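Local structure of putative cytosine/guanine deaminase (Unidentified, 2PAJ) at residues N74-L79 against R244-L249; W282-V287 against G303-P308. The protein catalyses the zinc-dependent hydrolytic deamination of 2-amino-4-hydroxypteridines such as isoxanthopterin, releasing ammonium and the 2,4-dihydroxypteridine. One frame throughout, in Å; residues are numbered along the deposited sequence.

Contact 1 (N74-L79 against R244-L249); sequences NTHHHL and RMHSHL. With ZN (zinc ion), chain B.
H76 and H248 meet at a shared zinc ion, and imidazole suits both places because it is rigid and ends in a nitrogen that can hand a lone pair to a metal. The H76 side chain runs with CG anti to the backbone N (chi1 -174°), which carries its NE2 inward to 2.3 Å from the zinc. H248 comes in across it, its NE2 2.1 Å from the zinc, and the two ring planes are turned 75° apart. The two NE2 atoms, 2.9 Å apart, are not bonded to each other; the metal holds them together. H78 also gives NE2, meeting H248 tip to tip and rim to rim, while its ND1 is hydrogen-bonded to the backbone oxygen of H137, a second-shell bond that fixes the rotation of the ring and leaves NE2 for zinc. On its other nitrogen H76 meets H246, whose CE1 lies 3.1 Å from H76 ND1. These rings touch rim to rim with planes at 62°; H246 is not among the zinc ligands. D336 OD1 makes the fourth bond to zinc, and the H285 side chain, also part of the site, stands farther off at about 3 Å. H76 and H78 form the His-X-His motif of amidohydrolases, in the loop that follows strand 67-73; H246 and H248 are on strand 244-248, between strands 213-217 and 281-284, with helix 228-240 packed against M245 on the outer side.

Contact 2 (W282-V287 against G303-P308); sequences WYAHLV and GVAHCP
W282 and G303 sit side by side on neighbouring parallel strands, and the indole can be followed outward from there. Its CB lies 3.5 Å from G303 O; glycine suits this neighbour because its CA carries only hydrogen on the face where the indole begins. Beyond CG, the pyrrole edge passes the methyl of A305, with CD1 3.9 Å and NE1 3.8 Å from A305 CB, which lies in the ring plane. NE1 gives its hydrogen to the backbone oxygen of T75, and the indole stacks on H246 and reaches helix 383-398. Y283 N donates a hydrogen bond to G303 O, and A305 N one to Y283 O at 2.7 Å. This is the parallel pairing of a beta-alpha-beta unit, strand 281-284, helix 291-300 and strand 303-306, within the TIM barrel of the amidohydrolases. Past A284 the strands part, and a water bridges the gap, accepting from H285 N at 2.8 Å and donating to A305 O. H285 belongs to the metal site; its ring edge faces C307 SG, which is 4.3 Å from H285 CE1. On the face of Y283 and V304, the L286 and V304 side chains cross at about a right angle, L286 CD2 3.4 Å from V304 CG1.

How the contacts relate
From the N terminus, strand 67-73 leads into 74-79, and contact 1 closes when the chain returns at 244-249, 165 residues on, having laid down strands 131-136, 163-168 and 213-217. Contact 2 opens only afterwards and closes a short loop over helix 291-300, with 15 residues between its segments. The two therefore follow in series, neither nested nor crossed, with centres about 8 Å apart. Strands 244-248 and 281-284 are neighbours, with probable hydrogen bonds of 3.0 Å from A284 N to S247 O and from L249 N to A284 O. Contact 1 thus reaches across the barrel's mouth, contact 2 pairs two adjacent strands of its wall, and both contribute histidines to one metal site.

Contact 1 (N74-L79 against R244-L249)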
ATOM      1  N   ASN A  74      -0.159  -2.391   0.781  1.00 45.23           N
ATOM      2  CA  ASN A  74      -0.345  -1.548  -0.389  1.00 45.28           C
ATOM      3  C   ASN A  74       0.905  -0.695  -0.547  1.00 43.82           C
ATOM      4  O   ASN A  74       1.256   0.052   0.353  1.00 44.27           O
ATOM      5  CB  ASN A  74      -1.577  -0.660  -0.196  1.00 47.17           C
ATOM      6  CG  ASN A  74      -1.726   0.375  -1.286  1.00 50.81           C
ATOM      7  OD1 ASN A  74      -2.050   0.049  -2.422  1.00 53.57           O
ATOM      8  ND2 ASN A  74      -1.481   1.636  -0.942  1.00 52.50           N
ATOM      9  N   THR A  75       1.572  -0.808  -1.690  1.00 43.21           N
ATOM     10  CA  THR A  75       2.800  -0.067  -1.930  1.00 41.89           C
ATOM     11  C   THR A  75       2.714   1.175  -2.816  1.00 43.69           C
ATOM     12  O   THR A  75       3.745   1.731  -3.185  1.00 45.19           O
ATOM     13  CB  THR A  75       3.891  -0.983  -2.496  1.00 42.58           C
ATOM     14  OG1 THR A  75       3.487  -1.501  -3.765  1.00 41.95           O
ATOM     15  CG2 THR A  75       4.141  -2.129  -1.555  1.00 40.72           C
ATOM     16  N   HIS A  76       1.504   1.612  -3.156  1.00 43.41           N
ATOM     17  CA  HIS A  76       1.321   2.815  -3.968  1.00 42.14           C
ATOM     18  C   HIS A  76      -0.121   3.313  -3.897  1.00 43.22           C
ATOM     19  O   HIS A  76      -1.054   2.529  -4.000  1.00 40.28           O
ATOM     20  CB  HIS A  76       1.726   2.559  -5.416  1.00 42.31           C
ATOM     21  CG  HIS A  76       1.692   3.789  -6.267  1.00 42.62           C
ATOM     22  ND1 HIS A  76       2.488   4.884  -6.023  1.00 45.01           N
ATOM     23  CD2 HIS A  76       0.914   4.120  -7.322  1.00 43.38           C
ATOM     24  CE1 HIS A  76       2.198   5.839  -6.886  1.00 44.69           C
ATOM     25  NE2 HIS A  76       1.244   5.401  -7.686  1.00 43.35           N
ATOM     26  N   HIS A  77      -0.290   4.625  -3.728  1.00 44.38           N
ATOM     27  CA  HIS A  77      -1.612   5.233  -3.578  1.00 45.34           C
ATOM     28  C   HIS A  77      -1.561   6.754  -3.749  1.00 45.91           C
ATOM     29  O   HIS A  77      -0.492   7.342  -3.846  1.00 47.03           O
ATOM     30  CB  HIS A  77      -2.133   4.929  -2.172  1.00 44.83           C
ATOM     31  CG  HIS A  77      -3.627   4.865  -2.068  1.00 47.06           C
ATOM     32  ND1 HIS A  77      -4.469   5.624  -2.852  1.00 47.08           N
ATOM     33  CD2 HIS A  77      -4.428   4.158  -1.234  1.00 47.32           C
ATOM     34  CE1 HIS A  77      -5.722   5.391  -2.504  1.00 47.93           C
ATOM     35  NE2 HIS A  77      -5.724   4.506  -1.524  1.00 48.38           N
ATOM     36  N   HIS A  78      -2.736   7.377  -3.781  1.00 45.77           N
ATOM     37  CA  HIS A  78      -2.883   8.831  -3.882  1.00 45.80           C
ATOM     38  C   HIS A  78      -4.178   9.166  -3.142  1.00 45.62           C
ATOM     39  O   HIS A  78      -5.146   9.606  -3.748  1.00 46.32           O
ATOM     40  CB  HIS A  78      -2.997   9.287  -5.342  1.00 45.49           C
ATOM     41  CG  HIS A  78      -1.819   8.926  -6.189  1.00 46.15           C
ATOM     42  ND1 HIS A  78      -0.527   9.265  -5.855  1.00 45.67           N
ATOM     43  CD2 HIS A  78      -1.740   8.253  -7.360  1.00 47.65           C
ATOM     44  CE1 HIS A  78       0.300   8.814  -6.780  1.00 45.47           C
ATOM     45  NE2 HIS A  78      -0.411   8.195  -7.705  1.00 48.10           N
ATOM     46  N   LEU A  79      -4.178   8.960  -1.827  1.00 45.43           N
ATOM     47  CA  LEU A  79      -5.355   9.179  -0.986  1.00 45.73           C
ATOM     48  C   LEU A  79      -6.191  10.445  -1.150  1.00 46.29           C
ATOM     49  O   LEU A  79      -7.376  10.434  -0.828  1.00 47.70           O
ATOM     50  CB  LEU A  79      -4.995   9.037   0.506  1.00 44.36           C
ATOM     51  CG  LEU A  79      -5.037   7.693   1.260  1.00 44.91           C
ATOM     52  CD1 LEU A  79      -6.199   6.845   0.769  1.00 42.03           C
ATOM     53  CD2 LEU A  79      -3.744   6.949   1.069  1.00 45.70           C
ATOM     54  N   ARG A 244      14.136   5.030   1.832  1.00 51.88           N
ATOM     55  CA  ARG A 244      13.988   4.410   0.518  1.00 51.81           C
ATOM     56  C   ARG A 244      13.447   5.429  -0.485  1.00 52.36           C
ATOM     57  O   ARG A 244      12.903   6.468  -0.102  1.00 52.18           O
ATOM     58  CB  ARG A 244      13.053   3.201   0.587  1.00 51.38           C
ATOM     59  CG  ARG A 244      13.579   2.124   1.495  1.00 48.95           C
ATOM     60  CD  ARG A 244      13.131   0.758   1.074  1.00 47.81           C
ATOM     61  NE  ARG A 244      13.972  -0.239   1.720  1.00 48.80           N
ATOM     62  CZ  ARG A 244      14.152  -1.477   1.274  1.00 48.87           C
ATOM     63  NH1 ARG A 244      13.541  -1.888   0.169  1.00 47.62           N
ATOM     64  NH2 ARG A 244      14.963  -2.293   1.925  1.00 44.04           N
ATOM     65  N   MET A 245      13.610   5.132  -1.770  1.00 52.61           N
ATOM     66  CA  MET A 245      13.159   6.033  -2.826  1.00 51.00           C
ATOM     67  C   MET A 245      12.055   5.407  -3.674  1.00 51.59           C
ATOM     68  O   MET A 245      12.092   4.214  -3.988  1.00 53.12           O
ATOM     69  CB  MET A 245      14.339   6.398  -3.713  1.00 49.57           C
ATOM     70  CG  MET A 245      15.453   7.159  -3.005  1.00 48.15           C
ATOM     71  SD  MET A 245      17.028   6.870  -3.783  1.00 44.04           S
ATOM     72  CE  MET A 245      17.710   5.861  -2.621  1.00 47.49           C
ATOM     73  N   HIS A 246      11.073   6.221  -4.047  1.00 49.24           N
ATOM     74  CA  HIS A 246       9.960   5.754  -4.851  1.00 47.74           C
ATOM     75  C   HIS A 246       9.452   6.831  -5.793  1.00 48.03           C
ATOM     76  O   HIS A 246       9.432   8.000  -5.442  1.00 47.79           O
ATOM     77  CB  HIS A 246       8.832   5.293  -3.934  1.00 46.10           C
ATOM     78  CG  HIS A 246       7.554   4.992  -4.648  1.00 44.68           C
ATOM     79  ND1 HIS A 246       6.425   5.766  -4.502  1.00 45.87           N
ATOM     80  CD2 HIS A 246       7.229   4.011  -5.521  1.00 44.02           C
ATOM     81  CE1 HIS A 246       5.457   5.272  -5.255  1.00 45.14           C
ATOM     82  NE2 HIS A 246       5.921   4.209  -5.884  1.00 44.77           N
ATOM     83  N   SER A 247       9.037   6.433  -6.992  1.00 49.40           N
ATOM     84  CA  SER A 247       8.509   7.389  -7.965  1.00 51.76           C
ATOM     85  C   SER A 247       7.722   6.732  -9.107  1.00 52.01           C
ATOM     86  O   SER A 247       7.778   5.517  -9.302  1.00 51.50           O
ATOM     87  CB  SER A 247       9.657   8.225  -8.558  1.00 52.47           C
ATOM     88  OG  SER A 247       9.186   9.229  -9.441  1.00 54.36           O
ATOM     89  N   HIS A 248       6.971   7.563  -9.829  1.00 52.22           N
ATOM     90  CA  HIS A 248       6.192   7.155 -10.989  1.00 54.25           C
ATOM     91  C   HIS A 248       7.207   7.120 -12.137  1.00 57.28           C
ATOM     92  O   HIS A 248       7.848   8.129 -12.427  1.00 56.84           O
ATOM     93  CB  HIS A 248       5.134   8.217 -11.306  1.00 53.61           C
ATOM     94  CG  HIS A 248       3.809   8.005 -10.635  1.00 54.72           C
ATOM     95  ND1 HIS A 248       3.044   9.052 -10.167  1.00 52.96           N
ATOM     96  CD2 HIS A 248       3.073   6.886 -10.438  1.00 55.12           C
ATOM     97  CE1 HIS A 248       1.894   8.590  -9.714  1.00 53.71           C
ATOM     98  NE2 HIS A 248       1.883   7.278  -9.869  1.00 54.83           N
ATOM     99  N   LEU A 249       7.379   5.977 -12.786  1.00 60.64           N
ATOM    100  CA  LEU A 249       8.335   5.919 -13.882  1.00 64.63           C
ATOM    101  C   LEU A 249       7.621   5.904 -15.214  1.00 67.75           C
ATOM    102  O   LEU A 249       7.203   4.846 -15.690  1.00 70.97           O
ATOM    103  CB  LEU A 249       9.219   4.680 -13.763  1.00 65.36           C
ATOM    104  CG  LEU A 249      10.508   4.716 -14.595  1.00 66.31           C
ATOM    105  CD1 LEU A 249      11.483   3.711 -14.023  1.00 66.08           C
ATOM    106  CD2 LEU A 249      10.218   4.420 -16.068  1.00 68.23           C
TER
HETATM  107 ZN    ZN B 493       0.050   6.757  -9.099  1.00 46.93          ZN

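Contact 2 (W282-V287 against G303-P308)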
ATOM      1  N   TRP A 282      11.978   1.719  -5.709  1.00 47.40           N
ATOM      2  CA  TRP A 282      10.906   0.955  -6.342  1.00 46.73           C
ATOM      3  C   TRP A 282       9.982   1.918  -7.113  1.00 47.29           C
ATOM      4  O   TRP A 282       9.702   3.027  -6.664  1.00 44.35           O
ATOM      5  CB  TRP A 282      10.153   0.088  -5.305  1.00 43.54           C
ATOM      6  CG  TRP A 282       8.922   0.644  -4.701  1.00 40.83           C
ATOM      7  CD1 TRP A 282       7.650   0.555  -5.183  1.00 40.86           C
ATOM      8  CD2 TRP A 282       8.829   1.317  -3.447  1.00 40.93           C
ATOM      9  NE1 TRP A 282       6.767   1.124  -4.301  1.00 39.81           N
ATOM     10  CE2 TRP A 282       7.464   1.603  -3.225  1.00 40.53           C
ATOM     11  CE3 TRP A 282       9.768   1.705  -2.484  1.00 41.29           C
ATOM     12  CZ2 TRP A 282       7.012   2.268  -2.078  1.00 42.30           C
ATOM     13  CZ3 TRP A 282       9.322   2.358  -1.353  1.00 41.59           C
ATOM     14  CH2 TRP A 282       7.952   2.635  -1.157  1.00 40.00           C
ATOM     15  N   TYR A 283       9.540   1.499  -8.296  1.00 49.82           N
ATOM     16  CA  TYR A 283       8.685   2.341  -9.131  1.00 51.31           C
ATOM     17  C   TYR A 283       7.263   1.889  -9.362  1.00 52.46           C
ATOM     18  O   TYR A 283       6.957   0.699  -9.373  1.00 52.76           O
ATOM     19  CB  TYR A 283       9.299   2.544 -10.509  1.00 50.78           C
ATOM     20  CG  TYR A 283      10.601   3.297 -10.507  1.00 51.76           C
ATOM     21  CD1 TYR A 283      11.813   2.616 -10.457  1.00 50.82           C
ATOM     22  CD2 TYR A 283      10.622   4.697 -10.560  1.00 50.64           C
ATOM     23  CE1 TYR A 283      13.000   3.293 -10.463  1.00 52.84           C
ATOM     24  CE2 TYR A 283      11.809   5.386 -10.566  1.00 49.24           C
ATOM     25  CZ  TYR A 283      12.995   4.678 -10.520  1.00 51.36           C
ATOM     26  OH  TYR A 283      14.196   5.337 -10.544  1.00 52.49           O
ATOM     27  N   ALA A 284       6.408   2.882  -9.577  1.00 54.29           N
ATOM     28  CA  ALA A 284       5.002   2.673  -9.874  1.00 56.33           C
ATOM     29  C   ALA A 284       4.784   3.045 -11.342  1.00 58.31           C
ATOM     30  O   ALA A 284       5.595   3.741 -11.949  1.00 56.66           O
ATOM     31  CB  ALA A 284       4.133   3.551  -8.988  1.00 54.52           C
ATOM     32  N   HIS A 285       3.678   2.568 -11.897  1.00 63.53           N
ATOM     33  CA  HIS A 285       3.294   2.841 -13.276  1.00 67.51           C
ATOM     34  C   HIS A 285       4.398   2.634 -14.299  1.00 68.17           C
ATOM     35  O   HIS A 285       4.602   3.465 -15.174  1.00 68.00           O
ATOM     36  CB  HIS A 285       2.741   4.272 -13.386  1.00 70.72           C
ATOM     37  CG  HIS A 285       1.525   4.511 -12.538  1.00 74.90           C
ATOM     38  ND1 HIS A 285       1.147   3.651 -11.523  1.00 76.21           N
ATOM     39  CD2 HIS A 285       0.623   5.523 -12.526  1.00 76.40           C
ATOM     40  CE1 HIS A 285       0.069   4.123 -10.923  1.00 75.71           C
ATOM     41  NE2 HIS A 285      -0.269   5.259 -11.511  1.00 77.35           N
ATOM     42  N   LEU A 286       5.130   1.537 -14.198  1.00 70.68           N
ATOM     43  CA  LEU A 286       6.155   1.309 -15.198  1.00 73.86           C
ATOM     44  C   LEU A 286       5.673   0.269 -16.196  1.00 75.86           C
ATOM     45  O   LEU A 286       5.989  -0.923 -16.083  1.00 75.67           O
ATOM     46  CB  LEU A 286       7.481   0.870 -14.574  1.00 74.32           C
ATOM     47  CG  LEU A 286       7.711  -0.528 -14.021  1.00 74.63           C
ATOM     48  CD1 LEU A 286       9.191  -0.623 -13.656  1.00 74.58           C
ATOM     49  CD2 LEU A 286       6.822  -0.790 -12.797  1.00 75.69           C
ATOM     50  N   VAL A 287       4.863   0.734 -17.147  1.00 77.59           N
ATOM     51  CA  VAL A 287       4.334  -0.107 -18.213  1.00 78.74           C
ATOM     52  C   VAL A 287       5.333   0.146 -19.337  1.00 79.20           C
ATOM     53  O   VAL A 287       6.017   1.174 -19.321  1.00 80.49           O
ATOM     54  CB  VAL A 287       2.940   0.371 -18.646  1.00 79.54           C
ATOM     55  CG1 VAL A 287       3.022   1.820 -19.129  1.00 80.46           C
ATOM     56  CG2 VAL A 287       2.390  -0.533 -19.745  1.00 80.74           C
ATOM     57  N   GLY A 303      12.455  -2.607  -7.168  1.00 50.78           N
ATOM     58  CA  GLY A 303      11.126  -3.185  -7.207  1.00 50.20           C
ATOM     59  C   GLY A 303      10.115  -2.391  -8.006  1.00 51.33           C
ATOM     60  O   GLY A 303      10.409  -1.312  -8.519  1.00 51.36           O
ATOM     61  N   VAL A 304       8.913  -2.942  -8.125  1.00 51.71           N
ATOM     62  CA  VAL A 304       7.837  -2.286  -8.852  1.00 52.16           C
ATOM     63  C   VAL A 304       6.568  -2.373  -8.017  1.00 51.62           C
ATOM     64  O   VAL A 304       6.406  -3.287  -7.220  1.00 51.09           O
ATOM     65  CB  VAL A 304       7.562  -2.963 -10.234  1.00 54.14           C
ATOM     66  CG1 VAL A 304       8.824  -2.969 -11.092  1.00 53.57           C
ATOM     67  CG2 VAL A 304       7.055  -4.377 -10.029  1.00 53.20           C
ATOM     68  N   ALA A 305       5.692  -1.392  -8.186  1.00 51.40           N
ATOM     69  CA  ALA A 305       4.410  -1.348  -7.495  1.00 49.32           C
ATOM     70  C   ALA A 305       3.424  -1.555  -8.629  1.00 49.76           C
ATOM     71  O   ALA A 305       3.110  -0.627  -9.384  1.00 50.72           O
ATOM     72  CB  ALA A 305       4.189   0.008  -6.840  1.00 47.43           C
ATOM     73  N   HIS A 306       2.956  -2.791  -8.754  1.00 49.34           N
ATOM     74  CA  HIS A 306       2.024  -3.165  -9.805  1.00 47.49           C
ATOM     75  C   HIS A 306       0.604  -2.702  -9.508  1.00 47.27           C
ATOM     76  O   HIS A 306       0.045  -3.036  -8.474  1.00 45.73           O
ATOM     77  CB  HIS A 306       2.053  -4.676  -9.975  1.00 48.67           C
ATOM     78  CG  HIS A 306       1.187  -5.173 -11.079  1.00 49.94           C
ATOM     79  ND1 HIS A 306       0.407  -6.299 -10.953  1.00 49.83           N
ATOM     80  CD2 HIS A 306       0.965  -4.691 -12.323  1.00 50.88           C
ATOM     81  CE1 HIS A 306      -0.263  -6.489 -12.075  1.00 52.36           C
ATOM     82  NE2 HIS A 306       0.057  -5.526 -12.921  1.00 50.71           N
ATOM     83  N   CYS A 307       0.028  -1.934 -10.428  1.00 49.02           N
ATOM     84  CA  CYS A 307      -1.337  -1.423 -10.273  1.00 52.39           C
ATOM     85  C   CYS A 307      -2.176  -1.680 -11.531  1.00 52.69           C
ATOM     86  O   CYS A 307      -2.336  -0.790 -12.363  1.00 52.47           O
ATOM     87  CB  CYS A 307      -1.313   0.088  -9.971  1.00 52.30           C
ATOM     88  SG  CYS A 307      -0.349   0.574  -8.506  1.00 53.63           S
ATOM     89  N   PRO A 308      -2.734  -2.896 -11.666  1.00 52.71           N
ATOM     90  CA  PRO A 308      -3.553  -3.285 -12.815  1.00 51.85           C
ATOM     91  C   PRO A 308      -4.804  -2.442 -13.124  1.00 52.06           C
ATOM     92  O   PRO A 308      -4.924  -1.910 -14.226  1.00 52.84           O
ATOM     93  CB  PRO A 308      -3.864  -4.754 -12.528  1.00 50.76           C
ATOM     94  CG  PRO A 308      -3.803  -4.834 -11.045  1.00 51.27           C
ATOM     95  CD  PRO A 308      -2.599  -4.019 -10.721  1.00 51.41           C
TER
HETATM   96  O   HOH W   1       1.838   0.591 -11.274  1.00 51.57           O